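Local atomic coordinates of muramoyltetrapeptide carboxypeptidase (Oxalobacter formigenes OXCC13, PDB entry 6UUK), a protein that probably acts as a serine-type LD-carboxypeptidase of the peptidase S66 family, cutting muramoyl tetrapeptides of the bacterial cell wall. Residues Y253-E256 with R257-Q261; F97-N100 with D101-S105. All coordinates share one frame; numbering follows the deposited sequence.

Contact 1 of 2, residues Y253-E256 with R257-Q261; sequences YRVE and RMLLQ
Y253 to E256 each lend a backbone carbonyl to the N-H four residues on, in R257 to L260, so the two segments are successive turns of one helix, 252-264. The straightest of these bonds is also the longest, M258 N to R254 O at 3.3 Å with an N-H...O angle of 168°; R257 N reaches Y253 O at 3.0 Å but is more bent. On one flank, R254 and R257 run side by side. R254 is extended from CG to NE, whereas R257 kinks at its third torsion (chi3 54°), which brings its NH2 to 3.6 Å from R254 CG. The guanidinium planes stand 70° apart, and R254 NH1 is 3.8 Å from R257 NH2, a like-charged approach with no hydrogen bond. Y253 CE1 lies over one face of the R257 guanidinium, 4.2 Å from NH1, while the second subunit adds R96, which makes a cation-pi contact with the Y253 ring, and Y127, which packs on R257. Farther round the helix, V255 CG1 touches L259 CD1 at 4.0 Å, both side chains pointing the same way. The carboxylate of E256 is held chiefly from the second subunit, by a hydrogen bond between OE1 and the Y127 OH and a salt bridge between OE2 and R131 NH2. With V255 and M258 against helix 223-228 and L259 against helix 293-303, this is the connecting helix of a beta-alpha-beta unit, between strands 242-248 and 273-280, with one face turned to the dimer interface.

Contact 2 of 2, residues F97-N100 with D101-S105; sequences FAAN and DEERS
N100 caps the helix that starts at D101: its OD1 accepts from E103 N at 2.6 Å, with the donor 47° out of the amide plane. The cap depends on the first torsion, chi1 58°, which sets CG between the backbone N and the carbonyl carbon and swings the amide back over the first turn. N100 O takes the first helical bond, from R104 N at 2.7 Å and almost straight. An alanine in place of N100 would probably leave E103 N without its side-chain acceptor and the first turn less firmly held. E102 OE1 also comes to 3.0 Å from N100 OD1, but both are acceptors and no bond joins them.

R104 folds back along the loop, bent at its third torsion. Its NH1 is modelled implausibly close to A99 O, 2.4 Å, so a hydrogen bond is likely but its length is doubtful; A99 O lies near the guanidinium plane. NH2 forms a salt bridge with D101 OD1 at 2.7 Å, reaching that oxygen from the anti side. NE has a weak hydrogen bond to P61 O. The guanidinium also lies flat on the F97 ring, planes 27° apart, in an off-centre cation-pi stack with R104 CZ 4.6 Å from the ring centroid. Of the other polar ends, D101 OD2 accepts from W299 of the second subunit, and E103 turns away to R106 and Q107. A99 CB also touches R104 CG and E103 CG, each at 3.6 Å.

The contact thus joins the loop that follows strand 83-86, an outermost strand of the six-stranded sheet within this chain, to the start of helix 101-111, which leads on to strand 119-122.

From the N terminus, the chain meets contact 2 first, where the loop after strand 83-86 turns into helix 101-111 in the N-terminal family region. Contact 1 comes much later, within helix 252-264 of the C-terminal region. Each is local and closes no long loop; they lie in series, neither nested nor crossed, with nearest atoms about 18 Å apart. Contact 2 belongs with the six-stranded sheet, contact 1 with the seven-stranded one. Both reach the second subunit. Within one chain W299 also packs on E256, and R131 makes a long, weak ion pair with D101, so W299 and R131 recur at both contacts across the dimer.

Contact 1 of 2, residues Y253-E256 with R257-Q261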
loop_
_atom_site.group_PDB
_atom_site.type_symbol
_atom_site.label_atom_id
_atom_site.label_comp_id
_atom_site.label_asym_id
_atom_site.label_seq_id
_atom_site.Cartn_x
_atom_site.Cartn_y
_atom_site.Cartn_z
ATOM N N TYR B 253 -1.515 -11.460 5.726
ATOM C CA TYR B 253 -1.871 -11.376 4.313
ATOM C C TYR B 253 -1.612 -9.978 3.763
ATOM O O TYR B 253 -1.297 -9.830 2.578
ATOM C CB TYR B 253 -3.330 -11.791 4.094
ATOM C CG TYR B 253 -4.368 -10.715 4.350
ATOM C CD1 TYR B 253 -4.783 -9.862 3.334
ATOM C CD2 TYR B 253 -4.957 -10.576 5.598
ATOM C CE1 TYR B 253 -5.736 -8.887 3.563
ATOM C CE2 TYR B 253 -5.911 -9.604 5.836
ATOM C CZ TYR B 253 -6.296 -8.764 4.816
ATOM O OH TYR B 253 -7.247 -7.797 5.051
ATOM N N ARG B 254 -1.738 -8.948 4.604
ATOM C CA ARG B 254 -1.336 -7.609 4.187
ATOM C C ARG B 254 0.178 -7.505 4.058
ATOM O O ARG B 254 0.678 -6.709 3.256
ATOM C CB ARG B 254 -1.855 -6.567 5.176
ATOM C CG ARG B 254 -3.342 -6.665 5.471
ATOM C CD ARG B 254 -3.763 -5.630 6.503
ATOM N NE ARG B 254 -5.153 -5.797 6.916
ATOM C CZ ARG B 254 -6.183 -5.187 6.339
ATOM N NH1 ARG B 254 -5.983 -4.366 5.319
ATOM N NH2 ARG B 254 -7.414 -5.400 6.782
ATOM N N VAL B 255 0.916 -8.295 4.839
ATOM C CA VAL B 255 2.370 -8.318 4.719
ATOM C C VAL B 255 2.782 -9.014 3.428
ATOM O O VAL B 255 3.644 -8.526 2.687
ATOM C CB VAL B 255 2.998 -8.996 5.950
ATOM C CG1 VAL B 255 4.515 -9.014 5.835
ATOM C CG2 VAL B 255 2.559 -8.291 7.224
ATOM N N GLU B 256 2.169 -10.164 3.138
ATOM C CA GLU B 256 2.469 -10.876 1.899
ATOM C C GLU B 256 2.065 -10.065 0.677
ATOM O O GLU B 256 2.720 -10.151 -0.368
ATOM C CB GLU B 256 1.758 -12.228 1.886
ATOM C CG GLU B 256 2.274 -13.197 0.837
ATOM C CD GLU B 256 1.425 -14.449 0.742
ATOM O OE1 GLU B 256 0.352 -14.393 0.104
ATOM O OE2 GLU B 256 1.823 -15.485 1.314
ATOM N N ARG B 257 0.994 -9.280 0.790
ATOM C CA ARG B 257 0.532 -8.478 -0.338
ATOM C C ARG B 257 1.565 -7.425 -0.721
ATOM O O ARG B 257 1.953 -7.315 -1.890
ATOM C CB ARG B 257 -0.806 -7.827 0.010
ATOM C CG ARG B 257 -1.426 -7.003 -1.102
ATOM C CD ARG B 257 -2.769 -6.453 -0.657
ATOM N NE ARG B 257 -2.655 -5.724 0.604
ATOM C CZ ARG B 257 -3.690 -5.357 1.352
ATOM N NH1 ARG B 257 -4.925 -5.653 0.972
ATOM N NH2 ARG B 257 -3.489 -4.697 2.485
HETATM N N MSE B 258 2.028 -6.648 0.252
HETATM C CA MSE B 258 3.009 -5.601 -0.006
HETATM C C MSE B 258 4.361 -6.184 -0.404
HETATM O O MSE B 258 5.120 -5.561 -1.146
HETATM C CB MSE B 258 3.156 -4.698 1.219
HETATM C CG MSE B 258 1.910 -3.881 1.516
HETATM SE SE MSE B 258 2.055 -2.808 3.134
HETATM C CE MSE B 258 0.383 -1.816 2.984
ATOM N N LEU B 259 4.661 -7.388 0.092
ATOM C CA LEU B 259 5.871 -8.076 -0.343
ATOM C C LEU B 259 5.748 -8.562 -1.781
ATOM O O LEU B 259 6.756 -8.650 -2.491
ATOM C CB LEU B 259 6.182 -9.246 0.591
ATOM C CG LEU B 259 6.730 -8.886 1.974
ATOM C CD1 LEU B 259 6.894 -10.133 2.827
ATOM C CD2 LEU B 259 8.047 -8.138 1.853
ATOM N N LEU B 260 4.531 -8.882 -2.226
ATOM C CA LEU B 260 4.336 -9.262 -3.620
ATOM C C LEU B 260 4.477 -8.065 -4.551
ATOM O O LEU B 260 4.928 -8.222 -5.691
ATOM C CB LEU B 260 2.969 -9.921 -3.807
ATOM C CG LEU B 260 2.859 -11.382 -3.368
ATOM C CD1 LEU B 260 1.463 -11.922 -3.638
ATOM C CD2 LEU B 260 3.910 -12.231 -4.068
ATOM N N GLN B 261 4.098 -6.870 -4.091
ATOM C CA GLN B 261 4.303 -5.675 -4.902
ATOM C C GLN B 261 5.787 -5.403 -5.102
ATOM O O GLN B 261 6.220 -5.054 -6.206
ATOM C CB GLN B 261 3.618 -4.471 -4.258
ATOM C CG GLN B 261 3.767 -3.184 -5.056
ATOM C CD GLN B 261 2.992 -2.030 -4.455
ATOM O OE1 GLN B 261 2.599 -2.070 -3.289
ATOM N NE2 GLN B 261 2.762 -0.993 -5.251
#

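Contact 2 of 2, residues F97-N100 with D101-S105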
loop_
_atom_site.group_PDB
_atom_site.type_symbol
_atom_site.label_atom_id
_atom_site.label_comp_id
_atom_site.label_asym_id
_atom_site.label_seq_id
_atom_site.Cartn_x
_atom_site.Cartn_y
_atom_site.Cartn_z
ATOM N N PHE B 97 -1.208 17.676 10.963
ATOM C CA PHE B 97 0.239 17.821 10.953
ATOM C C PHE B 97 0.676 18.943 11.891
ATOM O O PHE B 97 -0.120 19.794 12.298
ATOM C CB PHE B 97 0.733 18.102 9.533
ATOM C CG PHE B 97 -0.027 17.357 8.472
ATOM C CD1 PHE B 97 0.341 16.071 8.109
ATOM C CD2 PHE B 97 -1.113 17.941 7.840
ATOM C CE1 PHE B 97 -0.359 15.384 7.136
ATOM C CE2 PHE B 97 -1.817 17.258 6.868
ATOM C CZ PHE B 97 -1.439 15.978 6.514
ATOM N N ALA B 98 1.966 18.930 12.231
ATOM C CA ALA B 98 2.525 19.953 13.106
ATOM C C ALA B 98 2.677 21.302 12.417
ATOM O O ALA B 98 2.886 22.307 13.106
ATOM C CB ALA B 98 3.880 19.499 13.651
ATOM N N ALA B 99 2.585 21.345 11.091
ATOM C CA ALA B 99 2.663 22.585 10.328
ATOM C C ALA B 99 2.227 22.282 8.902
ATOM O O ALA B 99 2.034 21.123 8.525
ATOM C CB ALA B 99 4.070 23.188 10.356
ATOM N N ASN B 100 2.068 23.343 8.113
ATOM C CA ASN B 100 1.715 23.172 6.714
ATOM C C ASN B 100 2.891 22.566 5.947
ATOM O O ASN B 100 4.027 22.517 6.427
ATOM C CB ASN B 100 1.294 24.506 6.096
ATOM C CG ASN B 100 2.376 25.562 6.191
ATOM O OD1 ASN B 100 3.286 25.611 5.363
ATOM N ND2 ASN B 100 2.278 26.420 7.200
ATOM N N ASP B 101 2.599 22.093 4.732
ATOM C CA ASP B 101 3.618 21.416 3.935
ATOM C C ASP B 101 4.812 22.326 3.670
ATOM O O ASP B 101 5.964 21.880 3.718
ATOM C CB ASP B 101 3.016 20.930 2.617
ATOM C CG ASP B 101 1.779 20.079 2.821
ATOM O OD1 ASP B 101 1.675 19.420 3.876
ATOM O OD2 ASP B 101 0.910 20.068 1.924
ATOM N N GLU B 102 4.555 23.605 3.395
ATOM C CA GLU B 102 5.645 24.536 3.128
ATOM C C GLU B 102 6.421 24.868 4.396
ATOM O O GLU B 102 7.639 25.069 4.339
ATOM C CB GLU B 102 5.106 25.815 2.485
ATOM C CG GLU B 102 4.368 25.600 1.167
ATOM C CD GLU B 102 2.944 25.109 1.360
ATOM O OE1 GLU B 102 2.440 25.180 2.501
ATOM O OE2 GLU B 102 2.332 24.647 0.374
ATOM N N GLU B 103 5.741 24.928 5.542
ATOM C CA GLU B 103 6.438 25.217 6.791
ATOM C C GLU B 103 7.232 24.010 7.271
ATOM O O GLU B 103 8.372 24.156 7.729
ATOM C CB GLU B 103 5.443 25.669 7.860
ATOM C CG GLU B 103 6.081 25.996 9.203
ATOM C CD GLU B 103 7.063 27.153 9.125
ATOM O OE1 GLU B 103 6.883 28.034 8.257
ATOM O OE2 GLU B 103 8.016 27.179 9.932
ATOM N N ARG B 104 6.651 22.811 7.177
ATOM C CA ARG B 104 7.397 21.607 7.528
ATOM C C ARG B 104 8.600 21.420 6.614
ATOM O O ARG B 104 9.643 20.925 7.053
ATOM C CB ARG B 104 6.492 20.375 7.468
ATOM C CG ARG B 104 5.318 20.404 8.428
ATOM C CD ARG B 104 4.709 19.020 8.606
ATOM N NE ARG B 104 4.470 18.346 7.333
ATOM C CZ ARG B 104 3.377 18.506 6.592
ATOM N NH1 ARG B 104 2.417 19.327 6.992
ATOM N NH2 ARG B 104 3.246 17.847 5.449
ATOM N N SER B 105 8.477 21.812 5.344
ATOM C CA SER B 105 9.602 21.695 4.424
ATOM C C SER B 105 10.703 22.687 4.771
ATOM O O SER B 105 11.891 22.346 4.725
ATOM C CB SER B 105 9.126 21.904 2.988
ATOM O OG SER B 105 8.004 21.093 2.700
#